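Local coordinates for Trp Repressor Binding Protein (Bacillus subtilis, PDB 1RLI), which probably acts as an NAD(P)H-dependent oxidoreductase that carries FMN as its cofactor, at residues D61-I66 and D103-D108; L75-P80 and H141-M146; P57-Y62 and I94-Q99. One frame throughout, in Å; residues are numbered along the deposited sequence.

Contact 1 (D61-I66 and D103-D108); sequences DYDSII and DPRFPD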
loop_
_atom_site.group_PDB
_atom_site.type_symbol
_atom_site.label_atom_id
_atom_site.label_comp_id
_atom_site.label_asym_id
_atom_site.label_seq_id
_atom_site.Cartn_x
_atom_site.Cartn_y
_atom_site.Cartn_z
ATOM N N ASP D 61 -29.462 -0.921 -16.015
ATOM C CA ASP D 61 -29.388 0.495 -16.349
ATOM C C ASP D 61 -27.961 1.052 -16.459
ATOM O O ASP D 61 -27.745 2.264 -16.355
ATOM C CB ASP D 61 -30.206 1.306 -15.334
ATOM C CG ASP D 61 -29.600 1.300 -13.936
ATOM O OD1 ASP D 61 -28.940 0.304 -13.548
ATOM O OD2 ASP D 61 -29.804 2.303 -13.220
ATOM N N TYR D 62 -27.002 0.161 -16.712
ATOM C CA TYR D 62 -25.594 0.561 -16.828
ATOM C C TYR D 62 -25.341 1.636 -17.887
ATOM O O TYR D 62 -24.643 2.608 -17.611
ATOM C CB TYR D 62 -24.720 -0.682 -17.087
ATOM C CG TYR D 62 -23.244 -0.385 -17.263
ATOM C CD1 TYR D 62 -22.400 -0.266 -16.164
ATOM C CD2 TYR D 62 -22.702 -0.228 -18.532
ATOM C CE1 TYR D 62 -21.034 -0.002 -16.324
ATOM C CE2 TYR D 62 -21.329 0.048 -18.705
ATOM C CZ TYR D 62 -20.507 0.156 -17.591
ATOM O OH TYR D 62 -19.158 0.423 -17.755
ATOM N N ASP D 63 -25.882 1.477 -19.102
ATOM C CA ASP D 63 -25.676 2.487 -20.145
ATOM C C ASP D 63 -26.218 3.852 -19.733
ATOM O O ASP D 63 -25.602 4.869 -20.031
ATOM C CB ASP D 63 -26.334 2.078 -21.479
ATOM C CG ASP D 63 -25.687 0.853 -22.102
ATOM O OD1 ASP D 63 -24.491 0.595 -21.829
ATOM O OD2 ASP D 63 -26.379 0.150 -22.880
ATOM N N SER D 64 -27.374 3.881 -19.072
ATOM C CA SER D 64 -27.950 5.147 -18.608
ATOM C C SER D 64 -27.031 5.808 -17.580
ATOM O O SER D 64 -26.919 7.041 -17.518
ATOM C CB SER D 64 -29.324 4.911 -17.973
ATOM O OG SER D 64 -30.282 4.664 -18.981
ATOM N N ILE D 65 -26.378 4.984 -16.767
ATOM C CA ILE D 65 -25.470 5.504 -15.750
ATOM C C ILE D 65 -24.238 6.120 -16.403
ATOM O O ILE D 65 -23.825 7.233 -16.056
ATOM C CB ILE D 65 -25.079 4.395 -14.761
ATOM C CG1 ILE D 65 -26.321 4.023 -13.945
ATOM C CG2 ILE D 65 -23.919 4.865 -13.833
ATOM C CD1 ILE D 65 -26.148 2.850 -12.986
ATOM N N ILE D 66 -23.671 5.415 -17.376
ATOM C CA ILE D 66 -22.494 5.913 -18.068
ATOM C C ILE D 66 -22.836 7.239 -18.736
ATOM O O ILE D 66 -22.041 8.186 -18.715
ATOM C CB ILE D 66 -22.013 4.918 -19.138
ATOM C CG1 ILE D 66 -21.469 3.639 -18.477
ATOM C CG2 ILE D 66 -20.932 5.542 -19.972
ATOM C CD1 ILE D 66 -20.239 3.863 -17.532
ATOM N N ASP D 103 -16.623 0.021 -26.416
ATOM C CA ASP D 103 -18.013 0.255 -26.852
ATOM C C ASP D 103 -18.146 1.363 -27.899
ATOM O O ASP D 103 -17.915 2.519 -27.595
ATOM C CB ASP D 103 -18.842 0.597 -25.599
ATOM C CG ASP D 103 -20.338 0.564 -25.832
ATOM O OD1 ASP D 103 -20.779 0.684 -26.983
ATOM O OD2 ASP D 103 -21.081 0.421 -24.843
ATOM N N PRO D 104 -18.566 1.027 -29.145
ATOM C CA PRO D 104 -18.696 2.075 -30.158
ATOM C C PRO D 104 -19.765 3.121 -29.847
ATOM O O PRO D 104 -19.803 4.172 -30.485
ATOM C CB PRO D 104 -19.009 1.284 -31.435
ATOM C CG PRO D 104 -19.882 0.199 -30.908
ATOM C CD PRO D 104 -19.086 -0.251 -29.658
ATOM N N ARG D 105 -20.651 2.847 -28.901
ATOM C CA ARG D 105 -21.666 3.838 -28.564
ATOM C C ARG D 105 -21.095 4.951 -27.679
ATOM O O ARG D 105 -21.731 5.988 -27.484
ATOM C CB ARG D 105 -22.836 3.173 -27.854
ATOM C CG ARG D 105 -23.525 2.130 -28.696
ATOM C CD ARG D 105 -24.446 1.342 -27.828
ATOM N NE ARG D 105 -23.706 0.754 -26.718
ATOM C CZ ARG D 105 -24.285 0.230 -25.645
ATOM N NH1 ARG D 105 -25.612 0.229 -25.550
ATOM N NH2 ARG D 105 -23.552 -0.295 -24.675
ATOM N N PHE D 106 -19.900 4.726 -27.149
ATOM C CA PHE D 106 -19.228 5.700 -26.290
ATOM C C PHE D 106 -17.807 5.744 -26.815
ATOM O O PHE D 106 -16.852 5.427 -26.089
ATOM C CB PHE D 106 -19.236 5.215 -24.841
ATOM C CG PHE D 106 -20.605 5.083 -24.253
ATOM C CD1 PHE D 106 -21.332 6.218 -23.891
ATOM C CD2 PHE D 106 -21.186 3.827 -24.071
ATOM C CE1 PHE D 106 -22.612 6.107 -23.359
ATOM C CE2 PHE D 106 -22.464 3.702 -23.539
ATOM C CZ PHE D 106 -23.184 4.850 -23.178
ATOM N N PRO D 107 -17.643 6.167 -28.090
ATOM C CA PRO D 107 -16.353 6.257 -28.769
ATOM C C PRO D 107 -15.250 7.091 -28.147
ATOM O O PRO D 107 -14.075 6.852 -28.418
ATOM C CB PRO D 107 -16.737 6.752 -30.172
ATOM C CG PRO D 107 -17.903 7.623 -29.897
ATOM C CD PRO D 107 -18.702 6.779 -28.919
ATOM N N ASP D 108 -15.615 8.056 -27.307
ATOM C CA ASP D 108 -14.617 8.921 -26.688
ATOM C C ASP D 108 -14.516 8.737 -25.171
ATOM O O ASP D 108 -13.986 9.603 -24.476
ATOM C CB ASP D 108 -14.959 10.374 -26.984
ATOM C CG ASP D 108 -15.133 10.628 -28.459
ATOM O OD1 ASP D 108 -14.167 10.371 -29.202
ATOM O OD2 ASP D 108 -16.230 11.077 -28.862
#

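Contact 2 (L75-P80 and H141-M146); sequences LIFATP and HIFHFM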
loop_
_atom_site.group_PDB
_atom_site.type_symbol
_atom_site.label_atom_id
_atom_site.label_comp_id
_atom_site.label_asym_id
_atom_site.label_seq_id
_atom_site.Cartn_x
_atom_site.Cartn_y
_atom_site.Cartn_z
ATOM N N LEU D 75 -16.507 13.363 -10.160
ATOM C CA LEU D 75 -17.145 12.097 -9.801
ATOM C C LEU D 75 -16.764 11.685 -8.388
ATOM O O LEU D 75 -15.572 11.613 -8.074
ATOM C CB LEU D 75 -16.714 10.982 -10.756
ATOM C CG LEU D 75 -16.916 11.188 -12.259
ATOM C CD1 LEU D 75 -16.494 9.893 -12.991
ATOM C CD2 LEU D 75 -18.369 11.529 -12.547
ATOM N N ILE D 76 -17.766 11.397 -7.555
ATOM C CA ILE D 76 -17.530 10.944 -6.185
ATOM C C ILE D 76 -17.982 9.496 -6.064
ATOM O O ILE D 76 -19.156 9.184 -6.229
ATOM C CB ILE D 76 -18.296 11.810 -5.151
ATOM C CG1 ILE D 76 -17.795 13.249 -5.258
ATOM C CG2 ILE D 76 -18.057 11.274 -3.733
ATOM C CD1 ILE D 76 -18.547 14.261 -4.413
ATOM N N PHE D 77 -17.028 8.608 -5.799
ATOM C CA PHE D 77 -17.337 7.184 -5.671
ATOM C C PHE D 77 -17.511 6.930 -4.201
ATOM O O PHE D 77 -16.569 7.097 -3.435
ATOM C CB PHE D 77 -16.179 6.363 -6.228
ATOM C CG PHE D 77 -16.029 6.485 -7.711
ATOM C CD1 PHE D 77 -16.660 5.588 -8.563
ATOM C CD2 PHE D 77 -15.300 7.537 -8.262
ATOM C CE1 PHE D 77 -16.563 5.744 -9.947
ATOM C CE2 PHE D 77 -15.206 7.691 -9.637
ATOM C CZ PHE D 77 -15.843 6.788 -10.477
ATOM N N ALA D 78 -18.714 6.535 -3.804
ATOM C CA ALA D 78 -19.003 6.290 -2.395
ATOM C C ALA D 78 -19.264 4.816 -2.180
ATOM O O ALA D 78 -20.119 4.225 -2.844
ATOM C CB ALA D 78 -20.215 7.118 -1.964
ATOM N N THR D 79 -18.567 4.214 -1.224
ATOM C CA THR D 79 -18.757 2.777 -1.028
ATOM C C THR D 79 -18.484 2.254 0.361
ATOM O O THR D 79 -17.672 2.804 1.085
ATOM C CB THR D 79 -17.802 1.977 -1.952
ATOM O OG1 THR D 79 -18.027 0.565 -1.796
ATOM C CG2 THR D 79 -16.321 2.268 -1.555
ATOM N N PRO D 80 -19.187 1.188 0.755
ATOM C CA PRO D 80 -18.916 0.629 2.074
ATOM C C PRO D 80 -17.672 -0.220 1.824
ATOM O O PRO D 80 -17.379 -0.576 0.670
ATOM C CB PRO D 80 -20.155 -0.226 2.361
ATOM C CG PRO D 80 -20.658 -0.597 1.016
ATOM C CD PRO D 80 -20.464 0.686 0.223
ATOM N N HIS D 141 -4.681 3.459 -8.463
ATOM C CA HIS D 141 -4.266 2.817 -9.720
ATOM C C HIS D 141 -5.381 2.875 -10.756
ATOM O O HIS D 141 -5.123 3.092 -11.933
ATOM C CB HIS D 141 -3.868 1.345 -9.506
ATOM C CG HIS D 141 -2.580 1.163 -8.757
ATOM N ND1 HIS D 141 -1.428 1.861 -9.063
ATOM C CD2 HIS D 141 -2.259 0.342 -7.729
ATOM C CE1 HIS D 141 -0.453 1.480 -8.252
ATOM N NE2 HIS D 141 -0.934 0.560 -7.433
ATOM N N ILE D 142 -6.614 2.655 -10.320
ATOM C CA ILE D 142 -7.758 2.706 -11.239
ATOM C C ILE D 142 -7.850 4.094 -11.895
ATOM O O ILE D 142 -7.906 4.221 -13.133
ATOM C CB ILE D 142 -9.078 2.410 -10.474
ATOM C CG1 ILE D 142 -9.079 0.942 -10.026
ATOM C CG2 ILE D 142 -10.300 2.739 -11.358
ATOM C CD1 ILE D 142 -10.264 0.604 -9.086
ATOM N N PHE D 143 -7.857 5.143 -11.082
ATOM C CA PHE D 143 -7.967 6.477 -11.652
ATOM C C PHE D 143 -6.774 6.844 -12.529
ATOM O O PHE D 143 -6.955 7.425 -13.614
ATOM C CB PHE D 143 -8.168 7.523 -10.538
ATOM C CG PHE D 143 -9.401 7.284 -9.705
ATOM C CD1 PHE D 143 -10.578 6.832 -10.298
ATOM C CD2 PHE D 143 -9.393 7.507 -8.335
ATOM C CE1 PHE D 143 -11.726 6.603 -9.549
ATOM C CE2 PHE D 143 -10.547 7.279 -7.568
ATOM C CZ PHE D 143 -11.711 6.828 -8.173
ATOM N N HIS D 144 -5.570 6.486 -12.095
ATOM C CA HIS D 144 -4.381 6.792 -12.869
ATOM C C HIS D 144 -4.447 6.120 -14.231
ATOM O O HIS D 144 -3.986 6.671 -15.221
ATOM C CB HIS D 144 -3.126 6.308 -12.168
ATOM C CG HIS D 144 -1.876 6.577 -12.945
ATOM N ND1 HIS D 144 -1.302 7.827 -13.013
ATOM C CD2 HIS D 144 -1.119 5.770 -13.728
ATOM C CE1 HIS D 144 -0.242 7.781 -13.803
ATOM N NE2 HIS D 144 -0.109 6.544 -14.247
ATOM N N PHE D 145 -5.001 4.917 -14.275
ATOM C CA PHE D 145 -5.106 4.193 -15.539
ATOM C C PHE D 145 -6.013 4.962 -16.506
ATOM O O PHE D 145 -5.758 5.010 -17.716
ATOM C CB PHE D 145 -5.662 2.790 -15.271
ATOM C CG PHE D 145 -5.895 1.975 -16.523
ATOM C CD1 PHE D 145 -4.866 1.228 -17.090
ATOM C CD2 PHE D 145 -7.132 2.012 -17.164
ATOM C CE1 PHE D 145 -5.068 0.524 -18.299
ATOM C CE2 PHE D 145 -7.345 1.319 -18.366
ATOM C CZ PHE D 145 -6.307 0.575 -18.931
ATOM N N MET D 146 -7.067 5.562 -15.959
ATOM C CA MET D 146 -8.038 6.318 -16.734
ATOM C C MET D 146 -7.588 7.760 -16.938
ATOM O O MET D 146 -8.247 8.511 -17.646
ATOM C CB MET D 146 -9.406 6.307 -16.040
ATOM C CG MET D 146 -10.072 4.938 -15.928
ATOM S SD MET D 146 -10.453 4.139 -17.512
ATOM C CE MET D 146 -11.850 5.147 -18.124
#

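Contact 3 (P57-Y62 and I94-Q99); sequences PVQDDY and IDRWSQ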
loop_
_atom_site.group_PDB
_atom_site.type_symbol
_atom_site.label_atom_id
_atom_site.label_comp_id
_atom_site.label_asym_id
_atom_site.label_seq_id
_atom_site.Cartn_x
_atom_site.Cartn_y
_atom_site.Cartn_z
ATOM N N PRO D 57 -25.621 -7.740 -7.841
ATOM C CA PRO D 57 -25.775 -6.458 -8.533
ATOM C C PRO D 57 -26.656 -6.587 -9.776
ATOM O O PRO D 57 -26.654 -7.624 -10.458
ATOM C CB PRO D 57 -24.340 -6.085 -8.910
ATOM C CG PRO D 57 -23.519 -6.743 -7.808
ATOM C CD PRO D 57 -24.198 -8.088 -7.673
ATOM N N VAL D 58 -27.391 -5.518 -10.060
ATOM C CA VAL D 58 -28.267 -5.445 -11.223
ATOM C C VAL D 58 -27.710 -4.326 -12.085
ATOM O O VAL D 58 -27.585 -3.195 -11.616
ATOM C CB VAL D 58 -29.715 -5.084 -10.815
ATOM C CG1 VAL D 58 -30.592 -4.942 -12.068
ATOM C CG2 VAL D 58 -30.264 -6.144 -9.873
ATOM N N GLN D 59 -27.390 -4.633 -13.338
ATOM C CA GLN D 59 -26.815 -3.629 -14.224
ATOM C C GLN D 59 -27.641 -3.360 -15.470
ATOM O O GLN D 59 -27.104 -2.999 -16.508
ATOM C CB GLN D 59 -25.397 -4.042 -14.630
ATOM C CG GLN D 59 -24.422 -4.180 -13.470
ATOM C CD GLN D 59 -23.002 -4.321 -13.972
ATOM O OE1 GLN D 59 -22.765 -4.993 -14.966
ATOM N NE2 GLN D 59 -22.052 -3.695 -13.287
ATOM N N ASP D 60 -28.956 -3.520 -15.366
ATOM C CA ASP D 60 -29.817 -3.274 -16.512
ATOM C C ASP D 60 -29.724 -1.824 -16.958
ATOM O O ASP D 60 -29.868 -1.526 -18.153
ATOM C CB ASP D 60 -31.274 -3.609 -16.164
ATOM C CG ASP D 60 -31.495 -5.096 -15.933
ATOM O OD1 ASP D 60 -30.776 -5.697 -15.108
ATOM O OD2 ASP D 60 -32.398 -5.670 -16.579
ATOM N N ASP D 61 -29.462 -0.921 -16.015
ATOM C CA ASP D 61 -29.388 0.495 -16.349
ATOM C C ASP D 61 -27.961 1.052 -16.459
ATOM O O ASP D 61 -27.745 2.264 -16.355
ATOM C CB ASP D 61 -30.206 1.306 -15.334
ATOM C CG ASP D 61 -29.600 1.300 -13.936
ATOM O OD1 ASP D 61 -28.940 0.304 -13.548
ATOM O OD2 ASP D 61 -29.804 2.303 -13.220
ATOM N N TYR D 62 -27.002 0.161 -16.712
ATOM C CA TYR D 62 -25.594 0.561 -16.828
ATOM C C TYR D 62 -25.341 1.636 -17.887
ATOM O O TYR D 62 -24.643 2.608 -17.611
ATOM C CB TYR D 62 -24.720 -0.682 -17.087
ATOM C CG TYR D 62 -23.244 -0.385 -17.263
ATOM C CD1 TYR D 62 -22.400 -0.266 -16.164
ATOM C CD2 TYR D 62 -22.702 -0.228 -18.532
ATOM C CE1 TYR D 62 -21.034 -0.002 -16.324
ATOM C CE2 TYR D 62 -21.329 0.048 -18.705
ATOM C CZ TYR D 62 -20.507 0.156 -17.591
ATOM O OH TYR D 62 -19.158 0.423 -17.755
ATOM N N ILE D 94 -17.194 -0.815 -12.011
ATOM C CA ILE D 94 -15.884 -0.425 -12.527
ATOM C C ILE D 94 -15.304 -1.497 -13.481
ATOM O O ILE D 94 -14.724 -1.151 -14.517
ATOM C CB ILE D 94 -14.915 -0.110 -11.337
ATOM C CG1 ILE D 94 -15.408 1.171 -10.640
ATOM C CG2 ILE D 94 -13.468 0.074 -11.824
ATOM C CD1 ILE D 94 -14.675 1.504 -9.314
ATOM N N ASP D 95 -15.476 -2.782 -13.165
ATOM C CA ASP D 95 -14.935 -3.826 -14.036
ATOM C C ASP D 95 -15.514 -3.691 -15.455
ATOM O O ASP D 95 -14.825 -3.988 -16.437
ATOM C CB ASP D 95 -15.269 -5.240 -13.533
ATOM C CG ASP D 95 -14.370 -5.714 -12.382
ATOM O OD1 ASP D 95 -13.390 -5.030 -12.027
ATOM O OD2 ASP D 95 -14.667 -6.805 -11.847
ATOM N N ARG D 96 -16.776 -3.272 -15.553
ATOM C CA ARG D 96 -17.428 -3.115 -16.857
ATOM C C ARG D 96 -16.847 -1.952 -17.674
ATOM O O ARG D 96 -17.121 -1.819 -18.871
ATOM C CB ARG D 96 -18.954 -2.980 -16.689
ATOM C CG ARG D 96 -19.765 -3.116 -17.992
ATOM C CD ARG D 96 -21.214 -3.486 -17.652
ATOM N NE ARG D 96 -22.110 -3.433 -18.805
ATOM C CZ ARG D 96 -23.363 -3.871 -18.776
ATOM N NH1 ARG D 96 -23.842 -4.396 -17.651
ATOM N NH2 ARG D 96 -24.137 -3.761 -19.861
ATOM N N TRP D 97 -16.035 -1.090 -17.058
ATOM C CA TRP D 97 -15.407 -0.027 -17.845
ATOM C C TRP D 97 -14.559 -0.695 -18.935
ATOM O O TRP D 97 -14.279 -0.100 -19.963
ATOM C CB TRP D 97 -14.509 0.865 -16.975
ATOM C CG TRP D 97 -15.275 1.787 -16.067
ATOM C CD1 TRP D 97 -16.634 1.872 -15.933
ATOM C CD2 TRP D 97 -14.719 2.708 -15.124
ATOM N NE1 TRP D 97 -16.954 2.787 -14.957
ATOM C CE2 TRP D 97 -15.797 3.309 -14.440
ATOM C CE3 TRP D 97 -13.411 3.073 -14.784
ATOM C CZ2 TRP D 97 -15.613 4.261 -13.423
ATOM C CZ3 TRP D 97 -13.218 4.019 -13.770
ATOM C CH2 TRP D 97 -14.322 4.603 -13.101
ATOM N N SER D 98 -14.128 -1.934 -18.703
ATOM C CA SER D 98 -13.339 -2.626 -19.719
ATOM C C SER D 98 -14.179 -2.770 -20.989
ATOM O O SER D 98 -13.655 -2.667 -22.101
ATOM C CB SER D 98 -12.902 -4.011 -19.229
ATOM O OG SER D 98 -11.823 -3.866 -18.314
ATOM N N GLN D 99 -15.469 -3.023 -20.805
ATOM C CA GLN D 99 -16.393 -3.165 -21.931
ATOM C C GLN D 99 -16.648 -1.815 -22.582
ATOM O O GLN D 99 -16.648 -1.688 -23.800
ATOM C CB GLN D 99 -17.740 -3.736 -21.465
ATOM C CG GLN D 99 -17.776 -5.243 -21.323
ATOM C CD GLN D 99 -19.090 -5.743 -20.709
ATOM O OE1 GLN D 99 -20.205 -5.332 -21.102
ATOM N NE2 GLN D 99 -18.963 -6.643 -19.743
HETATM O O HOH W 1 -26.847 -3.905 -18.974
#

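Contact 1 (D61-I66 and D103-D108)
NH2 of R105 is gripped from two directions by carboxylates: it gives a 2.6 Å bond to OD2 of D103. A second, weak bond runs from NH2 of R105 to OD1 of D63 on the helix, 3.1 Å long. The two acids hold the guanidinium quite differently. D103 takes it side-on, NE to OD1 at 2.9 Å and NH2 to OD2, both through syn lone pairs and close to the guanidinium plane. D63 comes from across, its carboxylate turned 81° against that plane. NH1 of R105 reaches OD2 of D63 at 2.8 Å, arriving from above the carboxylate, so this is a salt bridge without the flat pairing that D103 has. With OD1 of D63 and OD2 of D103 4.6 Å apart, the arginine probably offsets two negative charges that would otherwise repel.

Beneath this polar patch the contact turns apolar. CG2 of I66, the branch anti to the backbone N, sits 3.9 Å from the F106 ring centroid, only 14° off the normal: a CH-pi contact over the face. CE2 of F106 in turn lies under the rim of the R105 guanidinium, and OD2 of D103 stands at the ring's edge. T100, E67 and L70 also touch this phenylalanine, which is buried while R105 above it is exposed.

A backbone N-H helps fix the acid: OD1 of D103 also accepts from N of R105 at 2.9 Å. That makes an Asx turn inside the type I beta turn D103-F106, and a three-residue salt-bridge network ties this connecting loop to helix 62-70 of the flavodoxin-like fold.

Contact 2 (L75-P80 and H141-M146)
The rings of F77 and F143 meet obliquely, with centroids 5.4 Å apart and planes inclined at 39°. Two neighbouring ring carbons of each do the touching: CE1 of F143 lies 3.6 Å from CE2 of F77, and CZ of F143 lies 3.7 Å from CD2 of F77. The two side chains reach in from strand and helix and overlap alongside one another at their ring ends. Round F143 the packing continues with F150, whose ring meets it edge-to-face, and with A118 and V120 of strand 117-124; F77 also touches I9 of strand 6-10.

Each phenylalanine has CG anti to its own carbonyl carbon, but F143 has its ring rolled to a chi2 of -38°, whereas that of F77 stands nearly square at -92°. The difference in roll accompanies the skewed meeting of the two planes.

Strand 74-80 runs through the parallel part of the mixed sheet of a flavodoxin-like fold, between strands 6-10 and 117-124, hydrogen-bonded through I76 to A7 and I9 and through L75 and F77 to Y119. Helix 133-146 covers the face from which F77 projects. I76 points away from that helix and touches V27 of helix 18-27, so the alternation of the strand feeds both helical layers.

At the carboxy end of the strand, OG1 of T79 donates to O of P80 at 2.8 Å and is hydrogen-bonded to N of S87. On the helix, H141 and F145 lie against F84 and W83, respectively, of a second subunit, whose W83 also packs on M146.

Contact 3 (P57-Y62 and I94-Q99)
R96 lies along one face of the Y62 ring. Its CD sits 3.4 Å from the ring centroid, almost exactly on the normal, and the guanidinium carries on flat over the rim, its plane at 17° to the ring: a CH-pi contact leading into a cation-pi stack. The arginine reaches this far because CG is anti to the backbone N (chi1 -167°) and the chain then runs extended to NE. NH1 gives OE1 of Q59 a 3.0 Å bond, in the guanidinium plane but from above the amide plane. NH2 donates at 2.9 Å to a water that in turn bonds O of Q59.

With an alanine here, that face of Y62 is likely to lose its cover and OE1 of Q59 this donor.

Further out, NE2 of Q59 is held by O of L92, and OH of Y62 bonds OG1 of T100 while standing 3.4 Å from CD1 at the edge of W97. I66 backs the other face of Y62 with its CG1. The contact thus fastens the loop between strand 55-57 and helix 62-70 to the junction of helices 88-95 and 97-100.

Contact 2 is true core, two phenylalanines joining the central sheet to helix 133-146 with no polar bond between them. Contacts 1 and 3 are partly buried and share the start of helix 62-70, their centres about 10 Å apart. Each sets an arginine beside an aromatic ring, but contact 1 answers its arginine with acids, contact 3 with an amide and a water. W97 bridges inward: its CH2 lies 3.7 Å from CZ of F77, and its CZ3 packs on I142 and M146, so contact 3 touches contact 2. Contact 1 stays clear of contact 2. Both contacts 2 and 3 reach the second subunit, whereas contact 1 meets no other chain of the assembly.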